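Local coordinates for protein phosphatase 2C (Toxoplasma gondii, PDB 3D8K), which probably removes phosphate from phosphoserine and phosphothreonine residues of proteins, as a manganese-dependent phosphatase of the PP2C family, at residues 108-113 against 176-181; 122-127 against 148-153; 163-168 against 256-261. All coordinates share one frame; numbering follows the deposited sequence.

Contact 1 (108-113 against 176-181)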
ATOM      1  N   LEU C 108      -4.324  33.960  -2.453  1.00 17.34           N
ATOM      2  CA  LEU C 108      -3.329  33.724  -3.474  1.00 18.61           C
ATOM      3  C   LEU C 108      -3.052  32.232  -3.417  1.00 18.23           C
ATOM      4  O   LEU C 108      -2.591  31.711  -2.396  1.00 17.94           O
ATOM      5  CB  LEU C 108      -2.063  34.505  -3.172  1.00 19.83           C
ATOM      6  CG  LEU C 108      -1.187  34.783  -4.392  1.00 23.85           C
ATOM      7  CD1 LEU C 108       0.163  35.278  -3.892  1.00 25.73           C
ATOM      8  CD2 LEU C 108      -1.006  33.536  -5.248  1.00 24.49           C
ATOM      9  N   ILE C 109      -3.365  31.536  -4.500  1.00 18.23           N
ATOM     10  CA  ILE C 109      -3.141  30.104  -4.538  1.00 18.02           C
ATOM     11  C   ILE C 109      -2.202  29.712  -5.659  1.00 16.22           C
ATOM     12  O   ILE C 109      -2.353  30.153  -6.789  1.00 15.22           O
ATOM     13  CB  ILE C 109      -4.454  29.345  -4.707  1.00 19.77           C
ATOM     14  CG1 ILE C 109      -5.455  29.799  -3.638  1.00 20.61           C
ATOM     15  CG2 ILE C 109      -4.185  27.859  -4.620  1.00 19.45           C
ATOM     16  CD1 ILE C 109      -6.738  28.990  -3.587  1.00 20.14           C
ATOM     17  N   ILE C 110      -1.220  28.883  -5.333  1.00 15.29           N
ATOM     18  CA  ILE C 110      -0.275  28.440  -6.329  1.00 15.73           C
ATOM     19  C   ILE C 110      -0.287  26.930  -6.511  1.00 15.95           C
ATOM     20  O   ILE C 110      -0.095  26.183  -5.564  1.00 16.37           O
ATOM     21  CB  ILE C 110       1.148  28.875  -5.960  1.00 15.40           C
ATOM     22  CG1 ILE C 110       1.170  30.367  -5.642  1.00 15.89           C
ATOM     23  CG2 ILE C 110       2.078  28.600  -7.107  1.00 13.27           C
ATOM     24  CD1 ILE C 110       2.460  30.837  -5.020  1.00 13.98           C
ATOM     25  N   PHE C 111      -0.530  26.492  -7.739  1.00 15.99           N
ATOM     26  CA  PHE C 111      -0.519  25.079  -8.075  1.00 16.83           C
ATOM     27  C   PHE C 111       0.782  24.859  -8.826  1.00 19.46           C
ATOM     28  O   PHE C 111       1.077  25.575  -9.793  1.00 20.02           O
ATOM     29  CB  PHE C 111      -1.680  24.740  -8.997  1.00 15.55           C
ATOM     30  CG  PHE C 111      -3.012  24.975  -8.384  1.00 19.48           C
ATOM     31  CD1 PHE C 111      -3.770  23.911  -7.906  1.00 21.06           C
ATOM     32  CD2 PHE C 111      -3.509  26.266  -8.249  1.00 20.22           C
ATOM     33  CE1 PHE C 111      -5.007  24.124  -7.301  1.00 21.16           C
ATOM     34  CE2 PHE C 111      -4.735  26.492  -7.650  1.00 19.20           C
ATOM     35  CZ  PHE C 111      -5.488  25.417  -7.175  1.00 21.46           C
ATOM     36  N   VAL C 112       1.576  23.888  -8.390  1.00 19.75           N
ATOM     37  CA  VAL C 112       2.826  23.620  -9.079  1.00 19.27           C
ATOM     38  C   VAL C 112       2.963  22.155  -9.505  1.00 20.28           C
ATOM     39  O   VAL C 112       3.037  21.249  -8.668  1.00 20.68           O
ATOM     40  CB  VAL C 112       4.003  24.049  -8.204  1.00 18.26           C
ATOM     41  CG1 VAL C 112       5.317  23.842  -8.951  1.00 16.14           C
ATOM     42  CG2 VAL C 112       3.827  25.509  -7.826  1.00 17.47           C
ATOM     43  N   ARG C 113       2.973  21.929 -10.818  1.00 20.75           N
ATOM     44  CA  ARG C 113       3.099  20.581 -11.373  1.00 21.78           C
ATOM     45  C   ARG C 113       4.385  20.492 -12.168  1.00 23.03           C
ATOM     46  O   ARG C 113       4.802  21.456 -12.802  1.00 23.24           O
ATOM     47  CB  ARG C 113       1.907  20.246 -12.295  1.00 20.66           C
ATOM     48  CG  ARG C 113       1.923  18.824 -12.908  1.00 22.09           C
ATOM     49  CD  ARG C 113       0.504  18.216 -13.133  1.00 23.45           C
ATOM     50  NE  ARG C 113       0.333  16.910 -12.465  1.00 23.00           N
ATOM     51  CZ  ARG C 113      -0.816  16.430 -11.966  1.00 22.23           C
ATOM     52  NH1 ARG C 113      -1.946  17.139 -12.053  1.00 20.28           N
ATOM     53  NH2 ARG C 113      -0.824  15.251 -11.337  1.00 15.42           N
ATOM     54  N   SER C 176      -2.200  40.383  -2.679  1.00 24.16           N
ATOM     55  CA  SER C 176      -0.958  39.649  -2.461  1.00 24.37           C
ATOM     56  C   SER C 176      -0.208  39.593  -3.779  1.00 24.70           C
ATOM     57  O   SER C 176      -0.794  39.810  -4.845  1.00 23.26           O
ATOM     58  CB  SER C 176      -1.228  38.236  -1.943  1.00 24.98           C
ATOM     59  OG  SER C 176      -1.591  38.263  -0.573  1.00 24.93           O
ATOM     60  N   ARG C 177       1.092  39.318  -3.708  1.00 25.64           N
ATOM     61  CA  ARG C 177       1.915  39.264  -4.909  1.00 25.46           C
ATOM     62  C   ARG C 177       2.696  37.970  -5.009  1.00 23.93           C
ATOM     63  O   ARG C 177       3.073  37.372  -4.004  1.00 23.33           O
ATOM     64  CB  ARG C 177       2.849  40.473  -4.948  1.00 27.13           C
ATOM     65  CG  ARG C 177       2.120  41.755  -4.593  1.00 31.68           C
ATOM     66  CD  ARG C 177       2.890  43.007  -4.934  1.00 35.63           C
ATOM     67  NE  ARG C 177       2.643  43.448  -6.306  1.00 40.52           N
ATOM     68  CZ  ARG C 177       2.732  44.716  -6.707  1.00 41.82           C
ATOM     69  NH1 ARG C 177       3.057  45.666  -5.837  1.00 41.95           N
ATOM     70  NH2 ARG C 177       2.498  45.039  -7.975  1.00 42.15           N
ATOM     71  N   CYS C 178       2.928  37.545  -6.242  1.00 23.01           N
ATOM     72  CA  CYS C 178       3.626  36.301  -6.510  1.00 22.29           C
ATOM     73  C   CYS C 178       4.585  36.496  -7.686  1.00 21.89           C
ATOM     74  O   CYS C 178       4.156  36.851  -8.780  1.00 21.88           O
ATOM     75  CB  CYS C 178       2.586  35.236  -6.834  1.00 22.45           C
ATOM     76  SG  CYS C 178       3.249  33.627  -7.172  1.00 29.99           S
ATOM     77  N   VAL C 179       5.878  36.269  -7.472  1.00 19.75           N
ATOM     78  CA  VAL C 179       6.838  36.463  -8.555  1.00 20.65           C
ATOM     79  C   VAL C 179       7.701  35.250  -8.877  1.00 19.86           C
ATOM     80  O   VAL C 179       7.997  34.431  -8.006  1.00 21.42           O
ATOM     81  CB  VAL C 179       7.776  37.651  -8.264  1.00 21.13           C
ATOM     82  CG1 VAL C 179       6.973  38.814  -7.738  1.00 18.88           C
ATOM     83  CG2 VAL C 179       8.847  37.244  -7.284  1.00 21.91           C
ATOM     84  N   LEU C 180       8.104  35.148 -10.139  1.00 18.10           N
ATOM     85  CA  LEU C 180       8.932  34.035 -10.587  1.00 18.02           C
ATOM     86  C   LEU C 180      10.375  34.493 -10.750  1.00 18.60           C
ATOM     87  O   LEU C 180      10.641  35.491 -11.423  1.00 19.36           O
ATOM     88  CB  LEU C 180       8.428  33.502 -11.934  1.00 16.53           C
ATOM     89  CG  LEU C 180       8.608  32.018 -12.302  1.00 17.49           C
ATOM     90  CD1 LEU C 180       8.997  31.893 -13.770  1.00 14.69           C
ATOM     91  CD2 LEU C 180       9.663  31.373 -11.426  1.00 16.66           C
ATOM     92  N   LYS C 181      11.303  33.775 -10.126  1.00 17.71           N
ATOM     93  CA  LYS C 181      12.719  34.112 -10.246  1.00 19.20           C
ATOM     94  C   LYS C 181      13.378  33.136 -11.194  1.00 21.08           C
ATOM     95  O   LYS C 181      13.099  31.935 -11.170  1.00 20.18           O
ATOM     96  CB  LYS C 181      13.457  34.016  -8.904  1.00 19.48           C
ATOM     97  CG  LYS C 181      13.343  35.220  -8.001  1.00 20.98           C
ATOM     98  CD  LYS C 181      14.244  35.066  -6.778  1.00 21.37           C
ATOM     99  CE  LYS C 181      15.715  35.217  -7.128  1.00 21.19           C
ATOM    100  NZ  LYS C 181      16.002  36.497  -7.848  1.00 21.07           N
TER
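Leu-108 CD1 lies 3.6 Å from the carbonyl oxygen Arg-177 O, a van der Waals approach and not a hydrogen bond. The same methyl also touches Ser-176 CB and Cys-178 CB, each at 3.8 Å from Leu-108 CD1. It thus fits against three atoms of 176-181, and Ser-176 and Cys-178 both turn CB toward 108-113. Closer to the main chain, Leu-108 CB is 4.0 Å from Ser-176 CB.

The strands belong to the two facing antiparallel sheets of the PP2C beta sandwich. Their axes come within 8.6 Å and differ by 30° in direction. This is too far for backbone pairing, so the strands meet through side chains, with Leu-108 CD1 also on a backbone oxygen. Two residues along strand 106-115, Ile-110 CD1 touches Cys-178 SG at 3.6 Å. With SG anti to the backbone N of Cys-178 (chi1 -179°), the sulfur reaches this methyl. Cys-178 also packs on Ile-265 of the neighbouring strand 264-268. Leu-108 and Ile-110 lean on Val-170 and Ile-168 of strand 165-173. Arg-177 points the other way, where its side chain lies on His-279 and Ile-282 of helix 279-288.

Contact 2 (122-127 against 148-153)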
ATOM      1  N   ARG C 122       1.109  27.838 -26.562  1.00 31.58           N
ATOM      2  CA  ARG C 122       1.293  29.127 -27.199  1.00 30.85           C
ATOM      3  C   ARG C 122       1.703  29.974 -26.022  1.00 28.92           C
ATOM      4  O   ARG C 122       1.022  29.996 -25.009  1.00 29.22           O
ATOM      5  CB  ARG C 122      -0.008  29.593 -27.840  1.00 33.52           C
ATOM      6  CG  ARG C 122      -0.532  28.572 -28.837  1.00 38.29           C
ATOM      7  CD  ARG C 122      -1.748  29.062 -29.589  1.00 42.75           C
ATOM      8  NE  ARG C 122      -2.778  28.030 -29.687  1.00 47.12           N
ATOM      9  CZ  ARG C 122      -3.530  27.620 -28.668  1.00 50.19           C
ATOM     10  NH1 ARG C 122      -3.377  28.154 -27.456  1.00 50.66           N
ATOM     11  NH2 ARG C 122      -4.446  26.678 -28.862  1.00 51.29           N
ATOM     12  N   VAL C 123       2.834  30.655 -26.151  1.00 27.44           N
ATOM     13  CA  VAL C 123       3.370  31.428 -25.043  1.00 26.38           C
ATOM     14  C   VAL C 123       3.823  32.857 -25.299  1.00 26.76           C
ATOM     15  O   VAL C 123       4.391  33.175 -26.344  1.00 28.02           O
ATOM     16  CB  VAL C 123       4.579  30.680 -24.421  1.00 24.77           C
ATOM     17  CG1 VAL C 123       5.121  31.446 -23.226  1.00 25.21           C
ATOM     18  CG2 VAL C 123       4.170  29.278 -24.030  1.00 23.87           C
ATOM     19  N   VAL C 124       3.578  33.699 -24.299  1.00 25.52           N
ATOM     20  CA  VAL C 124       3.988  35.090 -24.306  1.00 25.46           C
ATOM     21  C   VAL C 124       5.077  35.187 -23.248  1.00 26.02           C
ATOM     22  O   VAL C 124       4.787  35.300 -22.046  1.00 24.86           O
ATOM     23  CB  VAL C 124       2.862  36.060 -23.886  1.00 25.55           C
ATOM     24  CG1 VAL C 124       3.391  37.489 -23.891  1.00 24.09           C
ATOM     25  CG2 VAL C 124       1.690  35.938 -24.817  1.00 26.97           C
ATOM     26  N   GLY C 125       6.320  35.136 -23.710  1.00 27.06           N
ATOM     27  CA  GLY C 125       7.459  35.234 -22.818  1.00 27.91           C
ATOM     28  C   GLY C 125       7.230  34.681 -21.429  1.00 27.85           C
ATOM     29  O   GLY C 125       7.083  35.445 -20.462  1.00 30.06           O
ATOM     30  N   ARG C 126       7.181  33.356 -21.339  1.00 24.89           N
ATOM     31  CA  ARG C 126       7.002  32.642 -20.072  1.00 25.03           C
ATOM     32  C   ARG C 126       5.562  32.361 -19.665  1.00 23.56           C
ATOM     33  O   ARG C 126       5.290  31.347 -19.041  1.00 23.93           O
ATOM     34  CB  ARG C 126       7.723  33.366 -18.922  1.00 25.60           C
ATOM     35  CG  ARG C 126       8.695  32.501 -18.122  1.00 24.82           C
ATOM     36  CD  ARG C 126       9.763  31.885 -19.005  1.00 26.15           C
ATOM     37  NE  ARG C 126      10.673  31.028 -18.248  1.00 28.92           N
ATOM     38  CZ  ARG C 126      11.826  31.433 -17.727  1.00 28.49           C
ATOM     39  NH1 ARG C 126      12.222  32.686 -17.881  1.00 31.15           N
ATOM     40  NH2 ARG C 126      12.580  30.586 -17.048  1.00 27.74           N
ATOM     41  N   GLN C 127       4.632  33.237 -20.011  1.00 22.49           N
ATOM     42  CA  GLN C 127       3.249  32.987 -19.641  1.00 20.71           C
ATOM     43  C   GLN C 127       2.634  32.084 -20.675  1.00 20.35           C
ATOM     44  O   GLN C 127       2.844  32.259 -21.854  1.00 21.62           O
ATOM     45  CB  GLN C 127       2.443  34.278 -19.575  1.00 18.40           C
ATOM     46  CG  GLN C 127       1.205  34.165 -18.666  1.00 16.96           C
ATOM     47  CD  GLN C 127       0.467  35.491 -18.461  1.00 15.84           C
ATOM     48  OE1 GLN C 127       1.066  36.575 -18.481  1.00 16.22           O
ATOM     49  NE2 GLN C 127      -0.834  35.401 -18.236  1.00 10.74           N
HETATM   50  N   MSE C 148       5.356  41.650 -25.809  1.00 58.59           N
HETATM   51  CA  MSE C 148       6.105  40.563 -26.426  1.00 59.31           C
HETATM   52  C   MSE C 148       5.083  39.752 -27.219  1.00 55.93           C
HETATM   53  O   MSE C 148       3.914  39.676 -26.844  1.00 56.20           O
HETATM   54  CB  MSE C 148       6.811  39.701 -25.374  1.00 66.17           C
HETATM   55  CG  MSE C 148       8.083  40.343 -24.795  1.00 74.61           C
HETATM   56 SE   MSE C 148       9.173  39.101 -23.734  1.00 89.57          SE
HETATM   57  CE  MSE C 148      10.936  39.820 -24.110  1.00 83.75           C
ATOM     58  N   PRO C 149       5.505  39.152 -28.337  1.00 52.50           N
ATOM     59  CA  PRO C 149       4.623  38.354 -29.197  1.00 49.88           C
ATOM     60  C   PRO C 149       4.242  36.984 -28.650  1.00 47.27           C
ATOM     61  O   PRO C 149       4.862  36.480 -27.711  1.00 46.24           O
ATOM     62  CB  PRO C 149       5.429  38.241 -30.482  1.00 50.68           C
ATOM     63  CG  PRO C 149       6.840  38.103 -29.940  1.00 51.43           C
ATOM     64  CD  PRO C 149       6.880  39.174 -28.868  1.00 51.54           C
ATOM     65  N   VAL C 150       3.216  36.393 -29.252  1.00 44.35           N
ATOM     66  CA  VAL C 150       2.756  35.070 -28.867  1.00 42.94           C
ATOM     67  C   VAL C 150       3.446  34.075 -29.781  1.00 42.50           C
ATOM     68  O   VAL C 150       3.247  34.088 -30.993  1.00 42.78           O
ATOM     69  CB  VAL C 150       1.228  34.930 -29.020  1.00 41.93           C
ATOM     70  CG1 VAL C 150       0.839  33.471 -29.176  1.00 40.73           C
ATOM     71  CG2 VAL C 150       0.544  35.498 -27.801  1.00 43.13           C
ATOM     72  N   VAL C 151       4.260  33.209 -29.199  1.00 42.36           N
ATOM     73  CA  VAL C 151       4.980  32.229 -29.992  1.00 42.10           C
ATOM     74  C   VAL C 151       4.504  30.814 -29.774  1.00 41.76           C
ATOM     75  O   VAL C 151       4.034  30.465 -28.695  1.00 41.29           O
ATOM     76  CB  VAL C 151       6.493  32.275 -29.695  1.00 42.08           C
ATOM     77  CG1 VAL C 151       6.732  32.417 -28.202  1.00 41.74           C
ATOM     78  CG2 VAL C 151       7.155  31.002 -30.204  1.00 42.49           C
ATOM     79  N   ALA C 152       4.627  30.007 -30.821  1.00 42.88           N
ATOM     80  CA  ALA C 152       4.258  28.603 -30.753  1.00 44.70           C
ATOM     81  C   ALA C 152       5.512  27.885 -30.234  1.00 44.88           C
ATOM     82  O   ALA C 152       6.406  27.524 -31.003  1.00 43.54           O
ATOM     83  CB  ALA C 152       3.871  28.095 -32.135  1.00 44.26           C
HETATM   84  N   MSE C 153       5.562  27.717 -28.915  1.00 45.74           N
HETATM   85  CA  MSE C 153       6.678  27.084 -28.217  1.00 47.12           C
HETATM   86  C   MSE C 153       6.590  25.569 -28.222  1.00 46.27           C
HETATM   87  O   MSE C 153       5.577  25.000 -27.830  1.00 45.68           O
HETATM   88  CB  MSE C 153       6.720  27.602 -26.776  1.00 50.59           C
HETATM   89  CG  MSE C 153       7.638  26.855 -25.841  1.00 56.32           C
HETATM   90 SE   MSE C 153       9.500  27.016 -26.291  1.00 66.76          SE
HETATM   91  CE  MSE C 153       9.815  28.747 -25.497  1.00 61.61           C
TER
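Val-123 and Val-151 form an antiparallel hydrogen-bonded pair in a small three-stranded sheet. Strand 120-124 is its middle strand, between 127-129 and 150-154. Val-123 N donates to Val-151 O at 2.8 Å. Val-151 N returns the bond to Val-123 O at 2.9 Å, and both bonds are nearly straight.

The tightly packed part is at Val-123 and Val-124. Val-123 is buried. Its CG2 is 4.1 Å from CB of selenomethionine Met-153, and its side chain also rests on Phe-258 and Ile-128. Val-124 CG1 lies 3.7 Å from Met-148 O and also meets Met-148 CB.

Val-124 shares its face of the sheet with Arg-122 and Val-150. Here Val-150 straddles two neighbours: its CG2 meets Val-124 CG2, and its CG1 lies 4.2 Å from Arg-122 CB. The arginine chain bends at chi3 (-136°) and its end leads away. Arg-122 also packs on Gly-132 of a second subunit.

Residues 148-152 and Gly-125 form the solvent side. Pro-149 points away, and selenomethionine Met-148 is poorly ordered. Beyond Val-124 the chain turns through Gly-125 and Arg-126 into strand 127-129, and Gln-127 N bonds back to Val-124 O at 2.9 Å.

Contact 3 (163-168 against 256-261)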
ATOM      1  N   LYS C 163      15.143  18.050 -19.118  1.00 42.52           N
ATOM      2  CA  LYS C 163      14.888  17.295 -17.906  1.00 41.20           C
ATOM      3  C   LYS C 163      13.571  17.777 -17.307  1.00 40.42           C
ATOM      4  O   LYS C 163      13.320  17.619 -16.109  1.00 39.66           O
ATOM      5  CB  LYS C 163      16.028  17.484 -16.898  1.00 41.66           C
ATOM      6  CG  LYS C 163      17.268  16.630 -17.173  1.00 42.00           C
ATOM      7  CD  LYS C 163      18.402  16.949 -16.191  1.00 40.83           C
ATOM      8  CE  LYS C 163      19.547  15.919 -16.239  1.00 39.37           C
ATOM      9  NZ  LYS C 163      19.268  14.669 -15.466  1.00 35.41           N
ATOM     10  N   GLY C 164      12.742  18.387 -18.153  1.00 38.86           N
ATOM     11  CA  GLY C 164      11.436  18.846 -17.715  1.00 36.53           C
ATOM     12  C   GLY C 164      11.278  20.296 -17.310  1.00 34.48           C
ATOM     13  O   GLY C 164      12.244  21.042 -17.200  1.00 34.56           O
ATOM     14  N   ILE C 165      10.026  20.683 -17.088  1.00 32.31           N
ATOM     15  CA  ILE C 165       9.673  22.039 -16.683  1.00 28.98           C
ATOM     16  C   ILE C 165       8.622  21.970 -15.599  1.00 26.78           C
ATOM     17  O   ILE C 165       8.037  20.918 -15.354  1.00 27.87           O
ATOM     18  CB  ILE C 165       9.078  22.852 -17.848  1.00 28.79           C
ATOM     19  CG1 ILE C 165       7.819  22.162 -18.376  1.00 27.97           C
ATOM     20  CG2 ILE C 165      10.107  23.011 -18.952  1.00 30.20           C
ATOM     21  CD1 ILE C 165       7.143  22.913 -19.505  1.00 27.26           C
ATOM     22  N   TYR C 166       8.381  23.101 -14.951  1.00 24.47           N
ATOM     23  CA  TYR C 166       7.383  23.179 -13.900  1.00 21.30           C
ATOM     24  C   TYR C 166       6.237  24.073 -14.357  1.00 20.87           C
ATOM     25  O   TYR C 166       6.453  25.226 -14.736  1.00 21.76           O
ATOM     26  CB  TYR C 166       8.009  23.746 -12.630  1.00 19.32           C
ATOM     27  CG  TYR C 166       8.932  22.786 -11.919  1.00 19.78           C
ATOM     28  CD1 TYR C 166       8.442  21.897 -10.963  1.00 18.60           C
ATOM     29  CD2 TYR C 166      10.302  22.784 -12.177  1.00 18.87           C
ATOM     30  CE1 TYR C 166       9.296  21.040 -10.274  1.00 17.83           C
ATOM     31  CE2 TYR C 166      11.161  21.929 -11.495  1.00 17.48           C
ATOM     32  CZ  TYR C 166      10.655  21.064 -10.542  1.00 17.85           C
ATOM     33  OH  TYR C 166      11.508  20.246  -9.834  1.00 18.47           O
ATOM     34  N   THR C 167       5.020  23.535 -14.349  1.00 18.36           N
ATOM     35  CA  THR C 167       3.863  24.324 -14.737  1.00 17.09           C
ATOM     36  C   THR C 167       3.297  25.020 -13.515  1.00 16.04           C
ATOM     37  O   THR C 167       3.001  24.384 -12.511  1.00 16.88           O
ATOM     38  CB  THR C 167       2.769  23.469 -15.354  1.00 16.30           C
ATOM     39  OG1 THR C 167       3.170  23.070 -16.665  1.00 19.41           O
ATOM     40  CG2 THR C 167       1.490  24.249 -15.459  1.00 16.68           C
ATOM     41  N   ILE C 168       3.156  26.331 -13.603  1.00 14.43           N
ATOM     42  CA  ILE C 168       2.629  27.091 -12.495  1.00 15.72           C
ATOM     43  C   ILE C 168       1.289  27.729 -12.785  1.00 16.08           C
ATOM     44  O   ILE C 168       1.097  28.387 -13.802  1.00 15.12           O
ATOM     45  CB  ILE C 168       3.584  28.200 -12.086  1.00 17.54           C
ATOM     46  CG1 ILE C 168       4.886  27.592 -11.563  1.00 18.70           C
ATOM     47  CG2 ILE C 168       2.922  29.089 -11.046  1.00 15.72           C
ATOM     48  CD1 ILE C 168       5.996  28.610 -11.385  1.00 18.93           C
ATOM     49  N   THR C 256      -1.179  31.285 -15.926  1.00 24.08           N
ATOM     50  CA  THR C 256      -0.372  30.071 -16.038  1.00 23.44           C
ATOM     51  C   THR C 256       0.990  30.394 -16.646  1.00 23.45           C
ATOM     52  O   THR C 256       1.079  31.175 -17.588  1.00 25.45           O
ATOM     53  CB  THR C 256      -1.055  29.016 -16.916  1.00 23.69           C
ATOM     54  OG1 THR C 256      -2.408  28.843 -16.490  1.00 24.49           O
ATOM     55  CG2 THR C 256      -0.339  27.684 -16.792  1.00 23.98           C
ATOM     56  N   PHE C 257       2.045  29.800 -16.091  1.00 21.61           N
ATOM     57  CA  PHE C 257       3.419  30.008 -16.548  1.00 19.53           C
ATOM     58  C   PHE C 257       4.214  28.712 -16.392  1.00 19.65           C
ATOM     59  O   PHE C 257       3.832  27.827 -15.636  1.00 20.83           O
ATOM     60  CB  PHE C 257       4.150  31.042 -15.685  1.00 18.40           C
ATOM     61  CG  PHE C 257       3.568  32.432 -15.714  1.00 18.34           C
ATOM     62  CD1 PHE C 257       2.298  32.694 -15.201  1.00 16.20           C
ATOM     63  CD2 PHE C 257       4.332  33.503 -16.185  1.00 16.66           C
ATOM     64  CE1 PHE C 257       1.804  33.987 -15.151  1.00 14.87           C
ATOM     65  CE2 PHE C 257       3.840  34.801 -16.134  1.00 14.35           C
ATOM     66  CZ  PHE C 257       2.574  35.042 -15.616  1.00 14.15           C
ATOM     67  N   PHE C 258       5.331  28.600 -17.099  1.00 18.70           N
ATOM     68  CA  PHE C 258       6.181  27.429 -16.942  1.00 19.62           C
ATOM     69  C   PHE C 258       7.501  27.955 -16.408  1.00 17.94           C
ATOM     70  O   PHE C 258       7.845  29.109 -16.631  1.00 19.46           O
ATOM     71  CB  PHE C 258       6.410  26.700 -18.263  1.00 20.65           C
ATOM     72  CG  PHE C 258       7.210  27.473 -19.244  1.00 22.37           C
ATOM     73  CD1 PHE C 258       6.679  28.590 -19.870  1.00 24.78           C
ATOM     74  CD2 PHE C 258       8.510  27.097 -19.536  1.00 24.94           C
ATOM     75  CE1 PHE C 258       7.431  29.324 -20.773  1.00 26.65           C
ATOM     76  CE2 PHE C 258       9.278  27.825 -20.438  1.00 27.00           C
ATOM     77  CZ  PHE C 258       8.733  28.946 -21.061  1.00 27.37           C
ATOM     78  N   ALA C 259       8.223  27.117 -15.681  1.00 15.45           N
ATOM     79  CA  ALA C 259       9.498  27.509 -15.113  1.00 14.05           C
ATOM     80  C   ALA C 259      10.454  26.372 -15.311  1.00 13.81           C
ATOM     81  O   ALA C 259      10.076  25.210 -15.221  1.00 13.35           O
ATOM     82  CB  ALA C 259       9.360  27.786 -13.647  1.00 14.59           C
ATOM     83  N   TYR C 260      11.704  26.717 -15.574  1.00 13.02           N
ATOM     84  CA  TYR C 260      12.736  25.725 -15.797  1.00 11.71           C
ATOM     85  C   TYR C 260      13.280  25.303 -14.446  1.00  9.83           C
ATOM     86  O   TYR C 260      13.156  26.047 -13.478  1.00  9.15           O
ATOM     87  CB  TYR C 260      13.849  26.344 -16.648  1.00 10.56           C
ATOM     88  CG  TYR C 260      13.467  26.659 -18.086  1.00 10.15           C
ATOM     89  CD1 TYR C 260      13.109  25.645 -18.964  1.00 10.83           C
ATOM     90  CD2 TYR C 260      13.515  27.971 -18.581  1.00 10.03           C
ATOM     91  CE1 TYR C 260      12.808  25.914 -20.300  1.00 11.46           C
ATOM     92  CE2 TYR C 260      13.221  28.256 -19.919  1.00  9.72           C
ATOM     93  CZ  TYR C 260      12.867  27.217 -20.779  1.00 12.42           C
ATOM     94  OH  TYR C 260      12.592  27.462 -22.126  1.00 11.22           O
ATOM     95  N   PRO C 261      13.848  24.086 -14.344  1.00  9.77           N
ATOM     96  CA  PRO C 261      14.403  23.652 -13.056  1.00 10.20           C
ATOM     97  C   PRO C 261      15.515  24.643 -12.729  1.00 11.22           C
ATOM     98  O   PRO C 261      16.235  25.092 -13.623  1.00 10.60           O
ATOM     99  CB  PRO C 261      14.929  22.263 -13.362  1.00  8.90           C
ATOM    100  CG  PRO C 261      13.954  21.763 -14.342  1.00  7.13           C
ATOM    101  CD  PRO C 261      13.748  22.947 -15.267  1.00 10.98           C
TER
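Tyr-166, Ile-168 and Pro-261 are among the residues that bury the most surface where strand 165-173 pairs with strand 253-259. The pairing is antiparallel and lies at the border of the six-stranded sheet of the PP2C beta sandwich. Strand 253-259 is one of the two outermost strands of this sheet within the chain.

Tyr-166 is bonded twice to Ala-259. Tyr-166 N donates to Ala-259 O at 2.7 Å, and Ala-259 N donates back to Tyr-166 O at 2.8 Å. This second bond is the more bent, with 143° at the hydrogen. The ring of Tyr-166 turns an edge to the partner segment. Ala-259 O and Pro-261 CA lie near the ring plane, and CE2 of Tyr-166 is 4.0 Å from Pro-261 CG. The hydroxyl is hydrogen-bonded to Pro-324 O, beyond the contact, and the ring also meets that of Tyr-114.

Pro-261 follows the end of the strand and has no N-H to extend the pairing. Its CD and CG instead border Gly-164 O.

Ile-168 is likewise bonded twice, to Phe-257. Its N donates to Phe-257 O at 2.6 Å. Its O accepts from Phe-257 N at 2.9 Å and also takes a CA-H...O contact from Thr-256 CA. The Ile-168 side chain lies on the same face as Ala-259. CG1 stands beside the backbone N (chi1 -64°), and the CD1 methyl beyond it rests 4.1 Å from Ala-259 CB.

The opposite face carries Thr-167 and Phe-258. Thr-167 OG1 is hydrogen-bonded to Glu-115 OE1, while its CG2 meets Thr-256 CG2. The ring of Phe-258 stacks edge-to-face with Phe-155. Ile-165 crosses obliquely to both Phe-258 and Tyr-260: its CD1 approaches Phe-258 CB, and its CG2 lies 4.0 Å from Tyr-260 CD1.

Contacts 1 and 3 have centres about 12 Å apart and share the six-stranded sheet. Arg-113 O and Thr-167 N, 2.6 Å apart, probably form a hydrogen bond between its neighbouring strands. Leu-180 CD1, from the facing sheet, packs 4.1 Å from Ala-259 CB, so contact 3 also meets the sandwich interior. Contact 2 lies at the surface, about 14 Å from contact 3 and 19 Å from contact 1 between centres. It meets contact 3 where Arg-126 and Gln-127 pack on Tyr-260, Phe-258 and Phe-257. Contacts 1 and 2 do not touch; their nearest atoms are about 4 Å apart. Contacts 1 and 3 thus belong to the sandwich framework, and contact 2 to the small surface sheet.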